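PDB 3EDN: phenazine biosynthesis protein, PhzF family from Bacillus anthracis, which is of unproven function but is probably an isomerase related to the PhzF enzymes of phenazine biosynthesis. Local coordinates for residues F7-F12 / T80-R85; S95-I98 / G103-P106; I107-G110 / E116-I119. All blocks are in the same frame, centred on the assembly; numbering follows the deposited sequence.

Contact 1: residues F7-F12 / T80-R85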
loop_
_atom_site.group_PDB
_atom_site.type_symbol
_atom_site.label_atom_id
_atom_site.label_comp_id
_atom_site.label_asym_id
_atom_site.label_seq_id
_atom_site.Cartn_x
_atom_site.Cartn_y
_atom_site.Cartn_z
ATOM N N PHE A 7 -11.939 14.861 1.279
ATOM C CA PHE A 7 -12.068 16.308 1.340
ATOM C C PHE A 7 -11.406 16.959 0.140
ATOM O O PHE A 7 -10.434 16.444 -0.428
ATOM C CB PHE A 7 -11.472 16.845 2.646
ATOM C CG PHE A 7 -12.292 16.506 3.850
ATOM C CD1 PHE A 7 -13.197 17.415 4.360
ATOM C CD2 PHE A 7 -12.164 15.266 4.458
ATOM C CE1 PHE A 7 -13.966 17.098 5.460
ATOM C CE2 PHE A 7 -12.937 14.943 5.546
ATOM C CZ PHE A 7 -13.829 15.868 6.051
ATOM N N HIS A 8 -11.988 18.070 -0.270
ATOM C CA HIS A 8 -11.409 18.941 -1.275
ATOM C C HIS A 8 -11.039 20.239 -0.560
ATOM O O HIS A 8 -11.924 20.918 -0.026
ATOM C CB HIS A 8 -12.467 19.194 -2.343
ATOM C CG HIS A 8 -12.108 20.238 -3.350
ATOM N ND1 HIS A 8 -12.985 20.615 -4.344
ATOM C CD2 HIS A 8 -10.988 20.980 -3.528
ATOM C CE1 HIS A 8 -12.427 21.556 -5.086
ATOM N NE2 HIS A 8 -11.217 21.795 -4.616
ATOM N N TYR A 9 -9.732 20.533 -0.486
ATOM C CA TYR A 9 -9.237 21.844 -0.041
ATOM C C TYR A 9 -8.551 22.463 -1.231
ATOM O O TYR A 9 -7.950 21.743 -2.036
ATOM C CB TYR A 9 -8.215 21.699 1.110
ATOM C CG TYR A 9 -8.868 21.611 2.462
ATOM C CD1 TYR A 9 -9.665 20.520 2.793
ATOM C CD2 TYR A 9 -8.712 22.624 3.409
ATOM C CE1 TYR A 9 -10.287 20.439 4.025
ATOM C CE2 TYR A 9 -9.327 22.554 4.650
ATOM C CZ TYR A 9 -10.111 21.442 4.952
ATOM O OH TYR A 9 -10.743 21.363 6.173
ATOM N N ASP A 10 -8.649 23.785 -1.360
ATOM C CA ASP A 10 -7.874 24.483 -2.396
ATOM C C ASP A 10 -6.627 25.050 -1.749
ATOM O O ASP A 10 -6.721 25.756 -0.746
ATOM C CB ASP A 10 -8.670 25.618 -3.044
ATOM C CG ASP A 10 -9.463 25.163 -4.260
ATOM O OD1 ASP A 10 -9.421 23.966 -4.618
ATOM O OD2 ASP A 10 -10.119 26.046 -4.848
ATOM N N ALA A 11 -5.463 24.702 -2.295
ATOM C CA ALA A 11 -4.183 25.220 -1.790
ATOM C C ALA A 11 -3.836 26.585 -2.392
ATOM O O ALA A 11 -4.229 26.904 -3.532
ATOM C CB ALA A 11 -3.067 24.240 -2.085
ATOM N N PHE A 12 -3.072 27.371 -1.627
ATOM C CA PHE A 12 -2.559 28.688 -2.050
ATOM C C PHE A 12 -3.667 29.711 -2.299
ATOM O O PHE A 12 -3.564 30.573 -3.188
ATOM C CB PHE A 12 -1.655 28.573 -3.285
ATOM C CG PHE A 12 -0.491 27.636 -3.114
ATOM C CD1 PHE A 12 0.434 27.833 -2.095
ATOM C CD2 PHE A 12 -0.278 26.595 -4.008
ATOM C CE1 PHE A 12 1.532 26.968 -1.942
ATOM C CE2 PHE A 12 0.794 25.744 -3.855
ATOM C CZ PHE A 12 1.706 25.940 -2.840
ATOM N N THR A 80 -3.111 19.627 2.726
ATOM C CA THR A 80 -3.340 18.545 3.703
ATOM C C THR A 80 -2.945 18.958 5.115
ATOM O O THR A 80 -3.710 18.764 6.067
ATOM C CB THR A 80 -2.625 17.249 3.295
ATOM O OG1 THR A 80 -3.117 16.818 2.018
ATOM C CG2 THR A 80 -2.860 16.132 4.310
ATOM N N ILE A 81 -1.767 19.555 5.269
ATOM C CA ILE A 81 -1.373 19.995 6.599
ATOM C C ILE A 81 -2.289 21.125 7.075
ATOM O O ILE A 81 -2.654 21.171 8.242
ATOM C CB ILE A 81 0.100 20.399 6.679
ATOM C CG1 ILE A 81 0.992 19.253 6.208
ATOM C CG2 ILE A 81 0.466 20.821 8.114
ATOM C CD1 ILE A 81 0.704 17.925 6.884
ATOM N N TYR A 82 -2.658 22.046 6.191
ATOM C CA TYR A 82 -3.621 23.071 6.581
ATOM C C TYR A 82 -4.917 22.424 7.122
ATOM O O TYR A 82 -5.449 22.825 8.169
ATOM C CB TYR A 82 -3.959 23.965 5.382
ATOM C CG TYR A 82 -4.970 25.023 5.740
ATOM C CD1 TYR A 82 -4.573 26.285 6.183
ATOM C CD2 TYR A 82 -6.331 24.746 5.681
ATOM C CE1 TYR A 82 -5.505 27.248 6.539
ATOM C CE2 TYR A 82 -7.275 25.714 6.019
ATOM C CZ TYR A 82 -6.854 26.951 6.455
ATOM O OH TYR A 82 -7.814 27.874 6.801
ATOM N N ALA A 83 -5.452 21.452 6.390
ATOM C CA ALA A 83 -6.686 20.803 6.824
ATOM C C ALA A 83 -6.513 20.095 8.166
ATOM O O ALA A 83 -7.348 20.236 9.069
ATOM C CB ALA A 83 -7.151 19.833 5.761
ATOM N N LEU A 84 -5.426 19.348 8.315
ATOM C CA LEU A 84 -5.190 18.676 9.603
ATOM C C LEU A 84 -5.111 19.679 10.742
ATOM O O LEU A 84 -5.707 19.487 11.802
ATOM C CB LEU A 84 -3.910 17.838 9.568
ATOM C CG LEU A 84 -3.885 16.617 8.654
ATOM C CD1 LEU A 84 -2.485 16.078 8.475
ATOM C CD2 LEU A 84 -4.769 15.512 9.247
ATOM N N ARG A 85 -4.363 20.749 10.535
ATOM C CA ARG A 85 -4.192 21.738 11.584
ATOM C C ARG A 85 -5.518 22.419 11.919
ATOM O O ARG A 85 -5.906 22.486 13.090
ATOM C CB ARG A 85 -3.126 22.757 11.163
ATOM C CG ARG A 85 -3.043 23.995 12.041
ATOM C CD ARG A 85 -2.211 23.776 13.295
ATOM N NE ARG A 85 -1.977 25.064 13.942
ATOM C CZ ARG A 85 -0.897 25.385 14.645
ATOM N NH1 ARG A 85 0.086 24.514 14.824
ATOM N NH2 ARG A 85 -0.804 26.596 15.170
#
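Ala83 of helix 74-86 sets its methyl squarely on one face of the Tyr9 ring, and this CH-pi contact is the tight part of the packing between the helix and strand 3-11. The CB of Ala83 stands 3.5 Å from the centroid of the Tyr9 ring, only 14° off the ring normal, so every ring carbon of Tyr9 lies near it; the closest is CZ, 3.5 Å from Ala83 CB. Tyr9 CA and Ala83 CA are 7.4 Å apart, and the phenol ring spans the distance. With CG anti to the carbonyl carbon (chi1 -85°), the Tyr9 ring leaves the strand toward the helix and lies flat against the methyl. Its hydroxyl passes on to Arg87, just beyond the helical segment, whose NE is hydrogen-bonded to Tyr9 OH; the polar end of this buried side chain is thereby satisfied.

The looser part is at Tyr82, which is partly exposed. Its CD2 lies 3.9 Å from Tyr9 CE2, and Tyr9 meets the edge of the Tyr82 ring near its plane, the two side chains crossing at about a right angle. Having CG anti to the backbone N (chi1 179°) brings this ring edge to Tyr9 CE2, and the Tyr82 side chain also touches Thr288 and Ala289 of strand 282-298. Within strand 3-11, His8 NE2 donates to Asp10 OD1 over 2.8 Å. On the other side of the contact, Thr80 and Leu84 of the helix touch Val51 of strand 48-52. No hydrogen bond joins segments 7-12 and 80-85: this is the apolar packing of a central helix against the surrounding strands, as in the diaminopimelate epimerase-like fold.

Contact 2: residues S95-I98 / G103-P106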
loop_
_atom_site.group_PDB
_atom_site.type_symbol
_atom_site.label_atom_id
_atom_site.label_comp_id
_atom_site.label_asym_id
_atom_site.label_seq_id
_atom_site.Cartn_x
_atom_site.Cartn_y
_atom_site.Cartn_z
ATOM N N SER A 95 5.758 22.998 14.238
ATOM C CA SER A 95 6.485 22.300 13.189
ATOM C C SER A 95 6.109 20.825 13.165
ATOM O O SER A 95 5.584 20.283 14.145
ATOM C CB SER A 95 7.989 22.472 13.355
ATOM O OG SER A 95 8.423 21.929 14.581
ATOM N N LEU A 96 6.356 20.194 12.026
ATOM C CA LEU A 96 5.932 18.821 11.791
ATOM C C LEU A 96 6.976 18.157 10.906
ATOM O O LEU A 96 7.564 18.818 10.048
ATOM C CB LEU A 96 4.559 18.816 11.075
ATOM C CG LEU A 96 3.776 17.512 10.882
ATOM C CD1 LEU A 96 3.117 17.137 12.191
ATOM C CD2 LEU A 96 2.729 17.596 9.765
ATOM N N THR A 97 7.188 16.855 11.068
ATOM C CA THR A 97 7.921 16.102 10.052
ATOM C C THR A 97 6.996 15.140 9.317
ATOM O O THR A 97 6.095 14.538 9.920
ATOM C CB THR A 97 9.110 15.314 10.639
ATOM O OG1 THR A 97 8.631 14.493 11.705
ATOM C CG2 THR A 97 10.196 16.276 11.183
ATOM N N ILE A 98 7.215 15.019 8.010
ATOM C CA ILE A 98 6.397 14.192 7.136
ATOM C C ILE A 98 7.292 13.196 6.415
ATOM O O ILE A 98 8.190 13.574 5.659
ATOM C CB ILE A 98 5.651 15.029 6.061
ATOM C CG1 ILE A 98 4.799 16.136 6.694
ATOM C CG2 ILE A 98 4.801 14.112 5.188
ATOM C CD1 ILE A 98 4.228 17.117 5.675
ATOM N N GLY A 103 11.995 11.394 1.058
ATOM C CA GLY A 103 12.652 11.765 2.310
ATOM C C GLY A 103 11.720 12.377 3.345
ATOM O O GLY A 103 10.538 12.598 3.081
ATOM N N ILE A 104 12.249 12.618 4.537
ATOM C CA ILE A 104 11.493 13.272 5.595
ATOM C C ILE A 104 11.522 14.780 5.367
ATOM O O ILE A 104 12.599 15.382 5.276
ATOM C CB ILE A 104 12.031 12.898 6.999
ATOM C CG1 ILE A 104 11.923 11.386 7.205
ATOM C CG2 ILE A 104 11.284 13.664 8.108
ATOM C CD1 ILE A 104 12.501 10.896 8.502
ATOM N N LEU A 105 10.327 15.370 5.263
ATOM C CA LEU A 105 10.154 16.815 5.049
ATOM C C LEU A 105 9.851 17.545 6.346
ATOM O O LEU A 105 8.873 17.243 7.008
ATOM C CB LEU A 105 8.987 17.074 4.091
ATOM C CG LEU A 105 8.962 16.354 2.750
ATOM C CD1 LEU A 105 7.704 16.789 2.004
ATOM C CD2 LEU A 105 10.224 16.642 1.938
ATOM N N PRO A 106 10.681 18.516 6.721
ATOM C CA PRO A 106 10.327 19.401 7.817
ATOM C C PRO A 106 9.355 20.479 7.335
ATOM O O PRO A 106 9.616 21.158 6.328
ATOM C CB PRO A 106 11.658 20.066 8.198
ATOM C CG PRO A 106 12.687 19.447 7.351
ATOM C CD PRO A 106 12.015 18.800 6.186
#
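Gly103 opens the returning strand of the hairpin, its carbonyl O near that of Ile98. Its positive phi of 119° is a backbone shape natural to glycine; its carbonyl accepts a hydrogen bond from Thr100 OG1.

Ile104 follows with its CG2 branch, held anti to the backbone N, laid obliquely against Thr97: Ile104 CG2 is 3.7 Å from Thr97 CB. This is an exposed edge of the contact. The CA of Ile104 also makes a CA-H...O contact with Ile98 O.

Leu105 forms the hydrogen-bonded antiparallel pair with Ile98. Leu105 N donates to Ile98 O over 2.8 Å at a nearly straight 170°, and Ile98 N returns a bond to Leu105 O of 2.9 Å, more bent at 152°. The side chains of Ile98 and Leu105 share a face of the sheet but merely adjoin, CB to CB 4.4 Å; Ile98 goes on to Thr77 and Ile81 of helix 74-86.

Pro106 pairs with Thr97 at a non-hydrogen-bonded position, where its lack of an N-H costs the pairing nothing. Pro106 CA makes a CA-H...O contact with Leu96 O at 3.6 Å. Main-chain bonds therefore set the register, while the side chains divide the hairpin into an apolar face, on which Ile98 meets the helix and Leu105 meets Tyr63, and a more exposed one carrying Thr97 and Pro106.

Contact 3: residues I107-G110 / E116-I119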
loop_
_atom_site.group_PDB
_atom_site.type_symbol
_atom_site.label_atom_id
_atom_site.label_comp_id
_atom_site.label_asym_id
_atom_site.label_seq_id
_atom_site.Cartn_x
_atom_site.Cartn_y
_atom_site.Cartn_z
ATOM N N ILE A 107 8.264 20.652 8.072
ATOM C CA ILE A 107 7.209 21.609 7.760
ATOM C C ILE A 107 7.053 22.582 8.905
ATOM O O ILE A 107 7.084 22.170 10.064
ATOM C CB ILE A 107 5.858 20.864 7.604
ATOM C CG1 ILE A 107 5.954 19.800 6.510
ATOM C CG2 ILE A 107 4.677 21.834 7.417
ATOM C CD1 ILE A 107 6.373 20.301 5.146
ATOM N N GLN A 108 6.909 23.875 8.601
ATOM C CA GLN A 108 6.602 24.865 9.632
ATOM C C GLN A 108 5.160 25.294 9.492
ATOM O O GLN A 108 4.664 25.474 8.393
ATOM C CB GLN A 108 7.487 26.099 9.481
ATOM C CG GLN A 108 8.921 25.783 9.167
ATOM C CD GLN A 108 9.548 24.905 10.213
ATOM O OE1 GLN A 108 9.312 25.083 11.413
ATOM N NE2 GLN A 108 10.359 23.948 9.773
ATOM N N ILE A 109 4.498 25.481 10.621
ATOM C CA ILE A 109 3.116 25.905 10.638
ATOM C C ILE A 109 3.064 27.239 11.352
ATOM O O ILE A 109 3.468 27.343 12.520
ATOM C CB ILE A 109 2.231 24.876 11.362
ATOM C CG1 ILE A 109 2.396 23.507 10.697
ATOM C CG2 ILE A 109 0.774 25.363 11.369
ATOM C CD1 ILE A 109 1.799 22.335 11.470
ATOM N N GLY A 110 2.592 28.257 10.641
ATOM C CA GLY A 110 2.592 29.610 11.174
ATOM C C GLY A 110 1.258 30.279 10.924
ATOM O O GLY A 110 0.331 29.657 10.421
ATOM N N GLU A 116 -4.509 33.861 9.206
ATOM C CA GLU A 116 -4.615 32.614 8.447
ATOM C C GLU A 116 -3.411 31.703 8.688
ATOM O O GLU A 116 -2.273 32.175 8.677
ATOM C CB GLU A 116 -4.684 32.915 6.944
ATOM C CG GLU A 116 -5.765 33.898 6.500
ATOM C CD GLU A 116 -5.915 33.944 4.987
ATOM O OE1 GLU A 116 -5.103 34.625 4.319
ATOM O OE2 GLU A 116 -6.844 33.288 4.455
ATOM N N THR A 117 -3.655 30.413 8.868
ATOM C CA THR A 117 -2.586 29.446 9.009
ATOM C C THR A 117 -1.863 29.247 7.684
ATOM O O THR A 117 -2.495 29.050 6.636
ATOM C CB THR A 117 -3.121 28.109 9.531
ATOM O OG1 THR A 117 -3.563 28.276 10.893
ATOM C CG2 THR A 117 -2.041 27.037 9.472
ATOM N N PHE A 118 -0.537 29.339 7.738
ATOM C CA PHE A 118 0.322 29.121 6.586
ATOM C C PHE A 118 1.218 27.916 6.818
ATOM O O PHE A 118 1.698 27.692 7.927
ATOM C CB PHE A 118 1.188 30.374 6.359
ATOM C CG PHE A 118 0.597 31.345 5.384
ATOM C CD1 PHE A 118 -0.614 31.987 5.642
ATOM C CD2 PHE A 118 1.233 31.589 4.181
ATOM C CE1 PHE A 118 -1.153 32.870 4.699
ATOM C CE2 PHE A 118 0.706 32.461 3.263
ATOM C CZ PHE A 118 -0.483 33.096 3.513
ATOM N N ILE A 119 1.431 27.141 5.764
ATOM C CA ILE A 119 2.256 25.933 5.805
ATOM C C ILE A 119 3.489 26.216 4.953
ATOM O O ILE A 119 3.358 26.546 3.763
ATOM C CB ILE A 119 1.517 24.732 5.179
ATOM C CG1 ILE A 119 0.134 24.553 5.825
ATOM C CG2 ILE A 119 2.351 23.473 5.277
ATOM C CD1 ILE A 119 0.138 24.499 7.341
#
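Ile107 and Ile119 meet through their CG2 methyls, 3.6 Å apart, on the face that antiparallel strands 103-111 and 117-122 turn to helix 74-86. In both residues CG2 is anti to the backbone N and CG1 anti to the carbonyl carbon; the difference from Ile109 comes one bond further out. Ile119 has chi2 near -52°, which turns CD1 toward Ile109 on the neighbouring strand, whereas Ile109 has chi2 168° and runs out extended. The bent CD1 of Ile119 thus reaches both branches of its partner, lying 4.2 Å from Ile109 CG1, and the two side chains lie side by side, pointing the same way. Beyond them both touch Ile81 of the helix.

The other branch of Ile109 serves a different neighbour: its CG2 approaches Thr117 CG2 obliquely at 3.8 Å. Thr117 places this methyl anti to its own backbone N and OG1 anti to the carbonyl carbon, an arrangement that gives the methyl to Ile109 and the hydroxyl to Glu86 OE1, with which it is hydrogen-bonded. Thr117 also touches Tyr82.

At Gly110 the opposite face of the sheet carries no side chain; the ring of its partner Phe118 leads away from Gly110, and the side chain touches Ala286 and Thr288 of strand 282-298. The pair is held by the backbone: Gly110 N donates to Phe118 O over 2.9 Å with an N-H...O angle of 174°, in the plane of the Phe118 carbonyl, while the return bond, from Phe118 N to Gly110 O, is 2.8 Å long but comes from above the plane of the Gly110 carbonyl. The hairpin therefore combines polar main-chain pairing with a branched aliphatic face, and the one hydroxyl on that buried face, of Thr117, is satisfied by a carboxylate.

Overall arrangement
The three contacts follow one another along the chain. Contact 1 closes at helix 74-86 before strand 95-100 opens contact 2, and contact 3 begins on strand 103-111, where contact 2 ends. Their centres are about 11 Å (1 and 3), 13 Å (2 and 3) and 16 Å (1 and 2) apart. Contacts 2 and 3 are successive hairpins that share strand 103-111, joined by a probable hydrogen bond from Ile107 N to Leu96 O. The helix links all three: Ile81 packs on Leu96, Ile98 and Ile119, while Tyr82 packs on Thr117. A three-stranded meander and strand 3-11 thus pack on one helix, consistent with a diaminopimelate epimerase-like domain.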